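Local coordinates for BluB-like flavoprotein (Clostridium difficile 630, PDB 3EO8) that binds flavin mononucleotide and, as a member of the nitroreductase family, probably works as an oxidoreductase, at residues V63-K66 with K67-E70; Q69-L72 with V73-K77. One frame throughout, in Å; residues are numbered along the deposited sequence. Where two conformers were deposited one is given.

Contact 1 (V63-K66 with K67-E70); sequences VITK and KQQE. With ACT (acetate ion), chain I.
The backbone O of Thr65 accepts the N-H of Gln69 within an unbroken run of alpha-helix, part of helix 54-75 of the nitroreductase fold. Four successive i to i+4 bonds join the two turns. Gln68 N reaches Ile64 O at 2.8 Å and Gln69 N reaches Thr65 O at 2.8 Å. Lys67 N binds Val63 O, and Glu70 N on Lys66 O is the longest of the set at 3.2 Å.

The side chains differ by face. Ile64 is buried against Ile173 and Tyr168, its side chain about 9 Å from a bound FMN, while Gln68 is covered by Phe86 and Val90 of helix 80-93. On the exposed side, Lys66 stretches its chain outward, and its NZ stays 5.9 Å from Glu70 OE2, so any attraction between these opposite charges acts without contact.

Lys67 has a partner outside the helix. With CG anti to the backbone N (chi1 -163°) and a bend at chi2, its ammonium is carried to Glu172 of helix 170-181, with which it forms a salt bridge. The same NZ donates to OXT of an acetate, probably taken up from the crystallisation liquor, which is also held by the backbone N of Asp171.

A water bridges Thr65 and Gln68. Thr65 OG1, hydrogen-bonded as well to Ala61 O one turn earlier, lies 2.9 Å from the water molecule, and that water donates to Gln68 OE1 at 2.6 Å.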
ATOM      1  N   VAL A  63       5.154  20.065 -16.693  1.00 23.80           N
ATOM      2  CA  VAL A  63       6.249  20.029 -15.695  1.00 23.94           C
ATOM      3  C   VAL A  63       6.858  18.625 -15.590  1.00 23.99           C
ATOM      4  O   VAL A  63       8.056  18.474 -15.314  1.00 24.62           O
ATOM      5  CB  VAL A  63       5.868  20.555 -14.254  1.00 24.33           C
ATOM      6  CG1 VAL A  63       5.479  22.034 -14.290  1.00 23.93           C
ATOM      7  CG2 VAL A  63       4.838  19.662 -13.574  1.00 21.73           C
ATOM      8  N   ILE A  64       6.044  17.601 -15.853  1.00 23.39           N
ATOM      9  CA  ILE A  64       6.556  16.234 -15.918  1.00 23.18           C
ATOM     10  C   ILE A  64       7.541  16.124 -17.097  1.00 24.48           C
ATOM     11  O   ILE A  64       8.710  15.680 -16.951  1.00 24.63           O
ATOM     12  CB  ILE A  64       5.424  15.213 -16.054  1.00 22.99           C
ATOM     13  CG1 ILE A  64       4.575  15.175 -14.770  1.00 22.36           C
ATOM     14  CG2 ILE A  64       6.017  13.795 -16.397  1.00 22.79           C
ATOM     15  CD1 ILE A  64       3.181  14.394 -14.897  1.00 20.93           C
ATOM     16  N   THR A  65       7.107  16.610 -18.242  1.00 25.36           N
ATOM     17  CA  THR A  65       7.971  16.643 -19.444  1.00 25.51           C
ATOM     18  C   THR A  65       9.273  17.423 -19.230  1.00 26.13           C
ATOM     19  O   THR A  65      10.383  16.950 -19.576  1.00 26.16           O
ATOM     20  CB  THR A  65       7.179  17.208 -20.624  1.00 25.33           C
ATOM     21  OG1 THR A  65       6.092  16.323 -20.907  1.00 26.01           O
ATOM     22  CG2 THR A  65       8.091  17.366 -21.857  1.00 26.03           C
ATOM     23  N   LYS A  66       9.172  18.595 -18.614  1.00 25.56           N
ATOM     24  CA  LYS A  66      10.330  19.433 -18.419  1.00 26.31           C
ATOM     25  C   LYS A  66      11.339  18.743 -17.515  1.00 25.64           C
ATOM     26  O   LYS A  66      12.542  18.758 -17.770  1.00 27.17           O
ATOM     27  CB  LYS A  66       9.893  20.767 -17.825  1.00 25.94           C
ATOM     28  CG  LYS A  66      10.992  21.776 -17.671  1.00 27.04           C
ATOM     29  CD  LYS A  66      10.460  23.052 -17.102  1.00 28.71           C
ATOM     30  CE  LYS A  66      11.563  24.092 -16.955  1.00 33.28           C
ATOM     31  NZ  LYS A  66      10.932  25.409 -16.679  1.00 36.56           N
ATOM     32  N   LYS A  67      10.859  18.152 -16.439  1.00 25.40           N
ATOM     33  CA  LYS A  67      11.732  17.413 -15.520  1.00 25.94           C
ATOM     34  C   LYS A  67      12.324  16.198 -16.233  1.00 25.39           C
ATOM     35  O   LYS A  67      13.493  15.920 -16.105  1.00 22.93           O
ATOM     36  CB  LYS A  67      10.956  16.969 -14.275  1.00 26.97           C
ATOM     37  CG  LYS A  67      11.842  16.571 -13.092  1.00 29.24           C
ATOM     38  CD  LYS A  67      12.374  17.785 -12.337  1.00 31.26           C
ATOM     39  CE  LYS A  67      13.229  17.324 -11.159  1.00 31.87           C
ATOM     40  NZ  LYS A  67      13.561  18.428 -10.190  1.00 31.98           N
ATOM     41  N   GLN A  68      11.477  15.469 -16.961  1.00 23.47           N
ATOM     42  CA  GLN A  68      11.948  14.355 -17.820  1.00 24.17           C
ATOM     43  C   GLN A  68      13.078  14.769 -18.748  1.00 23.72           C
ATOM     44  O   GLN A  68      14.058  14.052 -18.895  1.00 24.61           O
ATOM     45  CB  GLN A  68      10.815  13.809 -18.690  1.00 22.74           C
ATOM     46  CG  GLN A  68      11.223  12.661 -19.587  1.00 24.18           C
ATOM     47  CD  GLN A  68      10.302  12.552 -20.783  1.00 26.35           C
ATOM     48  OE1 GLN A  68       9.675  13.543 -21.179  1.00 26.68           O
ATOM     49  NE2 GLN A  68      10.246  11.367 -21.385  1.00 24.69           N
ATOM     50  N   GLN A  69      12.936  15.922 -19.393  1.00 23.99           N
ATOM     51  CA  GLN A  69      13.944  16.340 -20.342  1.00 24.86           C
ATOM     52  C   GLN A  69      15.298  16.625 -19.676  1.00 24.87           C
ATOM     53  O   GLN A  69      16.334  16.356 -20.268  1.00 25.50           O
ATOM     54  CB  GLN A  69      13.453  17.530 -21.133  1.00 24.75           C
ATOM     55  CG  GLN A  69      12.299  17.204 -22.065  1.00 25.27           C
ATOM     56  CD  GLN A  69      12.648  16.248 -23.196  1.00 28.59           C
ATOM     57  OE1 GLN A  69      13.752  16.259 -23.729  1.00 27.52           O
ATOM     58  NE2 GLN A  69      11.684  15.425 -23.575  1.00 34.03           N
ATOM     59  N   GLU A  70      15.288  17.162 -18.456  1.00 24.97           N
ATOM     60  CA  GLU A  70      16.526  17.394 -17.720  1.00 26.56           C
ATOM     61  C   GLU A  70      17.259  16.080 -17.492  1.00 25.94           C
ATOM     62  O   GLU A  70      18.494  16.040 -17.599  1.00 25.65           O
ATOM     63  CB  GLU A  70      16.240  18.054 -16.364  1.00 26.55           C
ATOM     64  CG  GLU A  70      15.554  19.399 -16.450  1.00 29.32           C
ATOM     65  CD  GLU A  70      15.124  19.913 -15.074  1.00 31.12           C
ATOM     66  OE1 GLU A  70      15.459  19.249 -14.049  1.00 37.19           O
ATOM     67  OE2 GLU A  70      14.475  20.991 -15.037  1.00 38.81           O
TER
HETATM   68  C   ACT I 502      11.277  16.419  -7.126  1.00 24.34           C
HETATM   69  O   ACT I 502      10.097  16.082  -6.919  1.00 22.41           O
HETATM   70  OXT ACT I 502      11.456  17.250  -8.055  1.00 25.05           O
HETATM   71  CH3 ACT I 502      12.420  15.854  -6.318  1.00 24.22           C
HETATM   72  O   HOH W   1       7.345  14.142 -22.262  1.00 26.49           O

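Contact 2 (Q69-L72 with V73-K77)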
ATOM      1  N   GLN A  69      12.936  15.922 -19.393  1.00 23.99           N
ATOM      2  CA  GLN A  69      13.944  16.340 -20.342  1.00 24.86           C
ATOM      3  C   GLN A  69      15.298  16.625 -19.676  1.00 24.87           C
ATOM      4  O   GLN A  69      16.334  16.356 -20.268  1.00 25.50           O
ATOM      5  CB  GLN A  69      13.453  17.530 -21.133  1.00 24.75           C
ATOM      6  CG  GLN A  69      12.299  17.204 -22.065  1.00 25.27           C
ATOM      7  CD  GLN A  69      12.648  16.248 -23.196  1.00 28.59           C
ATOM      8  OE1 GLN A  69      13.752  16.259 -23.729  1.00 27.52           O
ATOM      9  NE2 GLN A  69      11.684  15.425 -23.575  1.00 34.03           N
ATOM     10  N   GLU A  70      15.288  17.162 -18.456  1.00 24.97           N
ATOM     11  CA  GLU A  70      16.526  17.394 -17.720  1.00 26.56           C
ATOM     12  C   GLU A  70      17.259  16.080 -17.492  1.00 25.94           C
ATOM     13  O   GLU A  70      18.494  16.040 -17.599  1.00 25.65           O
ATOM     14  CB  GLU A  70      16.240  18.054 -16.364  1.00 26.55           C
ATOM     15  CG  GLU A  70      15.554  19.399 -16.450  1.00 29.32           C
ATOM     16  CD  GLU A  70      15.124  19.913 -15.074  1.00 31.12           C
ATOM     17  OE1 GLU A  70      15.459  19.249 -14.049  1.00 37.19           O
ATOM     18  OE2 GLU A  70      14.475  20.991 -15.037  1.00 38.81           O
ATOM     19  N   ILE A  71      16.504  15.015 -17.201  1.00 25.02           N
ATOM     20  CA  ILE A  71      17.081  13.678 -17.050  1.00 24.80           C
ATOM     21  C   ILE A  71      17.587  13.131 -18.408  1.00 24.34           C
ATOM     22  O   ILE A  71      18.715  12.678 -18.494  1.00 23.98           O
ATOM     23  CB  ILE A  71      16.102  12.680 -16.405  1.00 25.31           C
ATOM     24  CG1 ILE A  71      15.704  13.150 -14.988  1.00 25.36           C
ATOM     25  CG2 ILE A  71      16.731  11.343 -16.365  1.00 25.02           C
ATOM     26  CD1 ILE A  71      14.445  12.461 -14.394  1.00 26.31           C
ATOM     27  N   LEU A  72      16.770  13.246 -19.461  1.00 23.65           N
ATOM     28  CA  LEU A  72      17.118  12.740 -20.787  1.00 23.95           C
ATOM     29  C   LEU A  72      18.415  13.316 -21.377  1.00 24.01           C
ATOM     30  O   LEU A  72      19.215  12.591 -21.985  1.00 23.69           O
ATOM     31  CB  LEU A  72      15.944  12.958 -21.771  1.00 23.92           C
ATOM     32  CG  LEU A  72      14.776  12.000 -21.605  1.00 22.74           C
ATOM     33  CD1 LEU A  72      13.587  12.433 -22.454  1.00 22.88           C
ATOM     34  CD2 LEU A  72      15.163  10.546 -21.930  1.00 21.21           C
ATOM     35  N   VAL A  73      18.621  14.623 -21.253  1.00 24.57           N
ATOM     36  CA  VAL A  73      19.830  15.238 -21.802  0.50 24.21           C
ATOM     37  C   VAL A  73      21.075  14.699 -21.111  1.00 23.88           C
ATOM     38  O   VAL A  73      22.147  14.644 -21.712  1.00 24.42           O
ATOM     39  CB  VAL A  73      19.829  16.782 -21.722  0.50 24.79           C
ATOM     40  CG1 VAL A  73      18.824  17.363 -22.698  0.50 25.92           C
ATOM     41  CG2 VAL A  73      19.575  17.257 -20.295  0.50 24.35           C
ATOM     42  N   GLU A  74      20.954  14.288 -19.860  1.00 23.74           N
ATOM     43  CA  GLU A  74      22.098  13.625 -19.209  1.00 23.93           C
ATOM     44  C   GLU A  74      22.201  12.122 -19.577  1.00 22.91           C
ATOM     45  O   GLU A  74      23.304  11.587 -19.700  1.00 23.70           O
ATOM     46  CB  GLU A  74      22.014  13.777 -17.703  1.00 23.97           C
ATOM     47  CG  GLU A  74      21.930  15.218 -17.262  1.00 26.40           C
ATOM     48  CD  GLU A  74      23.137  16.054 -17.607  1.00 33.37           C
ATOM     49  OE1 GLU A  74      24.257  15.514 -17.712  1.00 34.06           O
ATOM     50  OE2 GLU A  74      22.946  17.282 -17.739  1.00 38.71           O
HETATM   51  N   MSE A  75      21.068  11.455 -19.728  1.00 22.12           N
HETATM   52  CA  MSE A  75      21.044  10.035 -20.072  1.00 21.83           C
HETATM   53  C   MSE A  75      21.653   9.834 -21.448  1.00 22.82           C
HETATM   54  O   MSE A  75      22.363   8.846 -21.671  1.00 22.87           O
HETATM   55  CB  MSE A  75      19.631   9.473 -20.092  1.00 21.56           C
HETATM   56  CG  MSE A  75      19.006   9.222 -18.704  1.00 20.23           C
HETATM   57 SE   MSE A  75      17.287   8.468 -18.852  0.75 21.40          SE
HETATM   58  CE  MSE A  75      17.844   6.598 -19.112  1.00 21.01           C
ATOM     59  N   ASP A  76      21.397  10.763 -22.372  1.00 22.19           N
ATOM     60  CA  ASP A  76      21.907  10.625 -23.729  1.00 23.26           C
ATOM     61  C   ASP A  76      23.421  10.602 -23.771  1.00 23.69           C
ATOM     62  O   ASP A  76      24.001  10.049 -24.707  1.00 24.81           O
ATOM     63  CB  ASP A  76      21.436  11.774 -24.628  1.00 22.99           C
ATOM     64  CG  ASP A  76      20.004  11.585 -25.153  1.00 26.74           C
ATOM     65  OD1 ASP A  76      19.551  10.427 -25.304  1.00 28.07           O
ATOM     66  OD2 ASP A  76      19.351  12.609 -25.433  1.00 26.78           O
ATOM     67  N   LYS A  77      24.064  11.230 -22.802  1.00 24.50           N
ATOM     68  CA  LYS A  77      25.529  11.259 -22.755  1.00 25.27           C
ATOM     69  C   LYS A  77      26.129   9.903 -22.331  1.00 25.64           C
ATOM     70  O   LYS A  77      27.319   9.657 -22.557  1.00 26.66           O
ATOM     71  CB  LYS A  77      26.012  12.334 -21.788  1.00 25.24           C
ATOM     72  CG  LYS A  77      25.502  13.762 -22.081  1.00 25.58           C
ATOM     73  CD  LYS A  77      25.847  14.750 -20.941  1.00 26.01           C
ATOM     74  CE  LYS A  77      25.116  16.092 -21.116  1.00 26.31           C
ATOM     75  NZ  LYS A  77      25.669  17.195 -20.311  1.00 25.57           N
TER
HETATM   76  O   HOH W   2      19.854  18.283 -17.298  1.00 25.13           O
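Ile71 and selenomethionine Met75, one helical turn apart, lie side by side and point the same way. Followed outward, Met75 begins with CB beside two backbone oxygens, 3.7 Å from both Ile71 O and Leu72 O. CG, set anti to its own carbonyl carbon (chi1 -76°), stays near Ile71 O at 3.5 Å and already meets Ile71 CG2. The chain then runs on extended, bringing SE to 3.8 Å from that same methyl, with Leu72 CD2 more loosely placed on it. At SE the chain bends (chi3 82°), and CE leads away from the preceding turn. Beyond the helix, Ala83 of helix 80-93 and Leu121 of the second subunit cover the Met75 side chain, while Leu119 of that subunit packs on Ile71.

Three i to i+4 bonds hold the backbone beneath: Val73 N binds Gln69 O, Met75 N binds Ile71 O, and Asp76 N binds Leu72 O. Glu74 N, however, misses Glu70 O and makes only a weak, bent bond to Ile71 O, so two consecutive N-H groups share that oxygen, while a water donates to Glu70 O instead.

Charged groups border this apolar side. The carboxylate of Asp76 forms a salt bridge with Arg87 of helix 80-93. Glu74, bent at chi2, makes a long, weak salt bridge from OE1 to Lys77 NZ, 3.4 Å away, while the water on Glu70 O, at 2.6 Å from it, donates to Glu74 OE2 as well. Together these features are those of an amphipathic helix in its last turns, its apolar side shared between helix 80-93 and the dimer partner of a nitroreductase-family flavoprotein.

Overall arrangement
Contacts 1 and 2 are consecutive lengths of helix 54-75, sharing Gln69 and Glu70, with centres 10 Å apart. Both are partly buried, but contact 1 sits nearer the middle of the chain and closer to the flavin, whereas contact 2 lies further out. Helix 80-93 covers a face of each. The remaining neighbours change along the helix: helix 170-181 of the same chain flanks contact 1, and the second subunit reaches contact 2 without touching contact 1. Chemistry follows place. The inner length ties its charge to a neighbouring helix through a lysine, the outer one through an aspartate, and the apolar packing of Ile71 and Leu72 on Met75 distinguishes the outer length.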